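Mandelate racemase/muconate lactonizing enzyme family protein (Roseovarius sp. TM1035, PDB 3T9P) is probably an enzyme of the mandelate racemase/muconate lactonizing branch of the enolase superfamily, acting on a carboxylate substrate. Local coordinates at residues E201-G206 and I227-E232; V218-Q223 and A247-D252. All blocks are in the same frame, centred on the assembly; numbering follows the deposited sequence.

Contacts 1 and 2 lie about 9 Å apart, centre to centre, in the same sector of the enolase-type C-terminal barrel. Their segments alternate along the chain: strand 201-205, then helix 212-224, then strand 229-231, then the end of helix 239-248 leading into strand 252-255. Contact 1 pairs two neighbouring parallel strands of the barrel wall; contact 2 packs the helix that connects them against the turn into the next strand. They meet at F230, whose CG lies 3.5 Å from L222 CD1 and whose N probably bonds D252 O (2.8 Å), and at I227, whose N probably bonds L222 O (3.0 Å). Together they span wall and outer helical layer over two successive beta-alpha units.

Contact 1. Residues E201-G206 and I227-E232; sequences EKLVDG and IGHFEE
D205 and E231 both hold CG anti to the backbone N (chi1 -169° and -178°), which brings the two carboxylates together at a slant, D205 OD2 3.3 Å from E231 OE2, their planes 30° apart. R169 forms a salt bridge with D205, whose other oxygen accepts from N207 N, and K167 forms one with E231. A water sits between D205 OD2 and E232 OE1, 2.8 Å from each, and E232 is also hydrogen-bonded to S208. On the same face of the sheet as D205 and E231, L203 CD2 stands over the centre of the H229 ring in a CH-pi contact, 3.6 Å from the centroid. Replacing H229 by alanine would probably leave the L203 methyl without the flat surface it rests on. Parallel-strand bonds run from V204 N to H229 O (3.0 Å), E231 N to V204 O (2.9 Å) and G206 N to E231 O (2.9 Å). In relatives, this C-terminal end of the barrel strands holds the catalytic metal. Strand 165-169 flanks 201-205, strand 252-255 flanks 229-231, and helix 212-224 packs outside on V204, I227 and F230.

Contact 2. Residues V218-Q223 and A247-D252; sequences VGKLLQ and AALLLD
L249 and L251 both project toward helix 212-224 from the turn that follows helix 239-248, and each meets a different part of it. L249 lays its CD1 methyl directly against the backbone of G219, 3.7 Å from G219 CA, while its CD2 sits beside G219 C and reaches along to K220. A beta carbon on G219 would run into the CD1 methyl; with none there, the leucine comes right down onto the helix surface. L251 approaches one turn further on. Its CG occupies the position between the backbone N and the carbonyl carbon (chi1 46°), and this swings CD2 in against the helix, 3.7 Å from L222 CB. L222 and L251 pass each other at a slant, with L222 CD1 also close to the same methyl.

Q223 reaches across to L251, its chain extended beyond CG (chi2 174°), with Q223 CG packed 3.9 Å from L251 CG. The carboxamide end lies against the backbone of L250 and L251, in the bend where the chain has left helical conformation at L249. On the solvent side, L250 CB flanks that same amide, and K220 brushes L249 with its aliphatic part. On the barrel side, F230 of strand 229-231 is touched by V218, L222, L249 and L251. This is helix-to-turn packing in the outer layer of the modified TIM barrel of the enolase superfamily, where one barrel helix abuts the loop that leads from helix 239-248 into strand 252-255.

Contact 1. Residues E201-G206 and I227-E232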
loop_
_atom_site.group_PDB
_atom_site.type_symbol
_atom_site.label_atom_id
_atom_site.label_comp_id
_atom_site.label_asym_id
_atom_site.label_seq_id
_atom_site.Cartn_x
_atom_site.Cartn_y
_atom_site.Cartn_z
ATOM N N GLU A 201 30.591 16.633 5.141
ATOM C CA GLU A 201 29.671 16.282 4.056
ATOM C C GLU A 201 28.285 16.841 4.487
ATOM O O GLU A 201 27.967 16.833 5.699
ATOM C CB GLU A 201 29.634 14.750 3.864
ATOM C CG GLU A 201 30.870 14.386 2.956
ATOM C CD GLU A 201 31.276 12.947 2.978
ATOM O OE1 GLU A 201 31.139 12.303 4.026
ATOM O OE2 GLU A 201 31.766 12.453 1.949
ATOM N N LYS A 202 27.510 17.257 3.490
ATOM C CA LYS A 202 26.209 17.924 3.729
ATOM C C LYS A 202 25.141 17.299 2.883
ATOM O O LYS A 202 25.373 16.990 1.720
ATOM C CB LYS A 202 26.395 19.419 3.421
ATOM C CG LYS A 202 27.433 20.019 4.501
ATOM C CD LYS A 202 27.800 21.418 3.969
ATOM C CE LYS A 202 29.234 21.793 4.158
ATOM N NZ LYS A 202 29.732 21.904 2.715
ATOM N N LEU A 203 23.952 17.151 3.479
ATOM C CA LEU A 203 22.868 16.470 2.817
ATOM C C LEU A 203 21.672 17.362 3.100
ATOM O O LEU A 203 21.577 18.001 4.166
ATOM C CB LEU A 203 22.600 15.108 3.511
ATOM C CG LEU A 203 23.674 14.028 3.481
ATOM C CD1 LEU A 203 24.781 14.243 4.538
ATOM C CD2 LEU A 203 23.084 12.608 3.694
ATOM N N VAL A 204 20.732 17.413 2.197
ATOM C CA VAL A 204 19.403 17.983 2.482
ATOM C C VAL A 204 18.269 17.131 1.916
ATOM O O VAL A 204 18.510 16.349 1.055
ATOM C CB VAL A 204 19.217 19.445 2.104
ATOM C CG1 VAL A 204 20.252 20.315 2.717
ATOM C CG2 VAL A 204 19.114 19.580 0.684
ATOM N N ASP A 205 17.072 17.284 2.484
ATOM C CA ASP A 205 15.915 16.570 2.047
ATOM C C ASP A 205 14.816 17.556 1.751
ATOM O O ASP A 205 14.502 18.411 2.548
ATOM C CB ASP A 205 15.518 15.521 3.106
ATOM C CG ASP A 205 14.472 14.536 2.654
ATOM O OD1 ASP A 205 13.768 14.704 1.677
ATOM O OD2 ASP A 205 14.386 13.562 3.356
ATOM N N GLY A 206 14.267 17.408 0.579
ATOM C CA GLY A 206 13.163 18.200 0.154
ATOM C C GLY A 206 11.801 17.585 0.452
ATOM O O GLY A 206 10.825 18.164 0.181
ATOM N N ILE A 227 26.807 20.917 -1.075
ATOM C CA ILE A 227 25.858 19.893 -0.563
ATOM C C ILE A 227 25.837 18.855 -1.633
ATOM O O ILE A 227 25.478 19.136 -2.795
ATOM C CB ILE A 227 24.388 20.433 -0.358
ATOM C CG1 ILE A 227 24.233 21.649 0.576
ATOM C CG2 ILE A 227 23.418 19.318 -0.061
ATOM C CD1 ILE A 227 25.045 21.717 1.701
ATOM N N GLY A 228 26.206 17.641 -1.263
ATOM C CA GLY A 228 26.437 16.558 -2.235
ATOM C C GLY A 228 25.326 15.531 -2.361
ATOM O O GLY A 228 25.448 14.619 -3.157
ATOM N N HIS A 229 24.227 15.731 -1.568
ATOM C CA HIS A 229 23.096 14.769 -1.466
ATOM C C HIS A 229 21.770 15.555 -1.405
ATOM O O HIS A 229 21.585 16.380 -0.515
ATOM C CB HIS A 229 23.349 13.906 -0.169
ATOM C CG HIS A 229 22.360 12.861 0.134
ATOM N ND1 HIS A 229 21.059 13.150 0.543
ATOM C CD2 HIS A 229 22.501 11.511 0.252
ATOM C CE1 HIS A 229 20.443 12.017 0.865
ATOM N NE2 HIS A 229 21.296 11.013 0.696
ATOM N N PHE A 230 20.900 15.348 -2.394
ATOM C CA PHE A 230 19.615 16.064 -2.423
ATOM C C PHE A 230 18.534 14.971 -2.407
ATOM O O PHE A 230 18.298 14.291 -3.359
ATOM C CB PHE A 230 19.499 16.933 -3.682
ATOM C CG PHE A 230 18.316 17.856 -3.717
ATOM C CD1 PHE A 230 17.432 17.975 -2.632
ATOM C CD2 PHE A 230 18.088 18.626 -4.905
ATOM C CE1 PHE A 230 16.319 18.905 -2.703
ATOM C CE2 PHE A 230 17.049 19.545 -4.999
ATOM C CZ PHE A 230 16.128 19.749 -3.905
ATOM N N GLU A 231 17.967 14.750 -1.255
ATOM C CA GLU A 231 16.937 13.694 -1.090
ATOM C C GLU A 231 15.514 14.152 -1.412
ATOM O O GLU A 231 15.135 15.289 -1.136
ATOM C CB GLU A 231 17.047 13.230 0.326
ATOM C CG GLU A 231 16.090 12.094 0.720
ATOM C CD GLU A 231 16.616 11.429 2.033
ATOM O OE1 GLU A 231 17.871 11.576 2.370
ATOM O OE2 GLU A 231 15.818 10.667 2.644
ATOM N N GLU A 232 14.780 13.252 -2.061
ATOM C CA GLU A 232 13.384 13.342 -2.471
ATOM C C GLU A 232 13.030 14.781 -2.848
ATOM O O GLU A 232 12.150 15.440 -2.240
ATOM C CB GLU A 232 12.451 12.762 -1.389
ATOM C CG GLU A 232 11.006 12.648 -1.703
ATOM C CD GLU A 232 10.335 12.057 -0.496
ATOM O OE1 GLU A 232 10.935 11.059 0.035
ATOM O OE2 GLU A 232 9.287 12.621 -0.082
HETATM O O HOH W 1 28.645 17.513 0.997
HETATM O O HOH W 2 12.823 11.659 2.046
#

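Contact 2. Residues V218-Q223 and A247-D252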
loop_
_atom_site.group_PDB
_atom_site.type_symbol
_atom_site.label_atom_id
_atom_site.label_comp_id
_atom_site.label_asym_id
_atom_site.label_seq_id
_atom_site.Cartn_x
_atom_site.Cartn_y
_atom_site.Cartn_z
ATOM N N VAL A 218 16.903 25.011 -6.843
ATOM C CA VAL A 218 17.332 24.940 -5.480
ATOM C C VAL A 218 18.642 24.129 -5.512
ATOM O O VAL A 218 19.570 24.379 -4.763
ATOM C CB VAL A 218 16.190 24.262 -4.562
ATOM C CG1 VAL A 218 16.787 23.657 -3.236
ATOM C CG2 VAL A 218 14.994 25.267 -4.274
ATOM N N GLY A 219 18.650 23.124 -6.384
ATOM C CA GLY A 219 19.819 22.159 -6.450
ATOM C C GLY A 219 21.129 22.887 -6.894
ATOM O O GLY A 219 22.196 22.570 -6.427
ATOM N N LYS A 220 21.027 23.897 -7.756
ATOM C CA LYS A 220 22.255 24.716 -8.049
ATOM C C LYS A 220 22.753 25.554 -6.851
ATOM O O LYS A 220 23.949 25.677 -6.657
ATOM C CB LYS A 220 21.997 25.579 -9.273
ATOM C CG LYS A 220 21.778 24.746 -10.513
ATOM C CD LYS A 220 21.322 25.616 -11.606
ATOM C CE LYS A 220 21.250 24.745 -12.842
ATOM N NZ LYS A 220 20.676 25.619 -13.873
ATOM N N LEU A 221 21.845 26.043 -5.995
ATOM C CA LEU A 221 22.264 26.683 -4.743
ATOM C C LEU A 221 22.912 25.685 -3.772
ATOM O O LEU A 221 23.925 26.036 -3.081
ATOM C CB LEU A 221 21.066 27.358 -4.090
ATOM C CG LEU A 221 20.398 28.468 -4.942
ATOM C CD1 LEU A 221 19.010 28.991 -4.375
ATOM C CD2 LEU A 221 21.371 29.655 -5.229
ATOM N N LEU A 222 22.382 24.430 -3.743
ATOM C CA LEU A 222 22.968 23.371 -2.885
ATOM C C LEU A 222 24.402 23.136 -3.374
ATOM O O LEU A 222 25.298 23.003 -2.560
ATOM C CB LEU A 222 22.212 22.005 -3.000
ATOM C CG LEU A 222 20.706 22.102 -2.578
ATOM C CD1 LEU A 222 19.969 20.770 -2.820
ATOM C CD2 LEU A 222 20.548 22.542 -1.121
ATOM N N GLN A 223 24.571 23.012 -4.684
ATOM C CA GLN A 223 25.942 22.771 -5.257
ATOM C C GLN A 223 26.931 23.937 -4.878
ATOM O O GLN A 223 28.116 23.726 -4.484
ATOM C CB GLN A 223 25.810 22.513 -6.743
ATOM C CG GLN A 223 25.174 21.156 -7.026
ATOM C CD GLN A 223 24.881 20.874 -8.489
ATOM O OE1 GLN A 223 24.840 21.801 -9.384
ATOM N NE2 GLN A 223 24.636 19.620 -8.790
ATOM N N ALA A 247 19.078 13.999 -13.664
ATOM C CA ALA A 247 19.817 14.258 -14.939
ATOM C C ALA A 247 20.511 15.645 -15.037
ATOM O O ALA A 247 21.631 15.784 -15.573
ATOM C CB ALA A 247 18.909 13.983 -16.157
ATOM N N ALA A 248 19.917 16.655 -14.456
ATOM C CA ALA A 248 20.449 17.998 -14.509
ATOM C C ALA A 248 21.460 18.335 -13.397
ATOM O O ALA A 248 22.260 19.272 -13.562
ATOM C CB ALA A 248 19.295 19.031 -14.546
ATOM N N LEU A 249 21.513 17.581 -12.298
ATOM C CA LEU A 249 22.423 18.001 -11.211
ATOM C C LEU A 249 23.585 17.104 -11.143
ATOM O O LEU A 249 23.529 15.878 -11.533
ATOM C CB LEU A 249 21.701 17.983 -9.825
ATOM C CG LEU A 249 20.518 18.986 -9.770
ATOM C CD1 LEU A 249 19.858 18.995 -8.337
ATOM C CD2 LEU A 249 20.884 20.501 -9.992
ATOM N N LEU A 250 24.671 17.669 -10.631
ATOM C CA LEU A 250 25.817 16.850 -10.459
ATOM C C LEU A 250 25.781 16.238 -9.138
ATOM O O LEU A 250 26.524 15.288 -8.938
ATOM C CB LEU A 250 27.125 17.701 -10.578
ATOM C CG LEU A 250 27.248 18.195 -12.010
ATOM C CD1 LEU A 250 28.385 19.140 -11.956
ATOM C CD2 LEU A 250 27.562 17.145 -12.967
ATOM N N LEU A 251 25.060 16.836 -8.149
ATOM C CA LEU A 251 25.074 16.195 -6.818
ATOM C C LEU A 251 24.257 14.884 -6.955
ATOM O O LEU A 251 23.700 14.634 -7.985
ATOM C CB LEU A 251 24.569 17.133 -5.689
ATOM C CG LEU A 251 23.287 17.890 -6.042
ATOM C CD1 LEU A 251 22.129 16.926 -6.300
ATOM C CD2 LEU A 251 22.892 18.847 -4.861
ATOM N N ASP A 252 24.250 14.028 -5.925
ATOM C CA ASP A 252 23.492 12.741 -5.895
ATOM C C ASP A 252 22.036 13.054 -5.479
ATOM O O ASP A 252 21.792 13.701 -4.449
ATOM C CB ASP A 252 24.156 11.810 -4.856
ATOM C CG ASP A 252 25.586 11.268 -5.313
ATOM O OD1 ASP A 252 25.801 11.131 -6.569
ATOM O OD2 ASP A 252 26.447 10.962 -4.416
#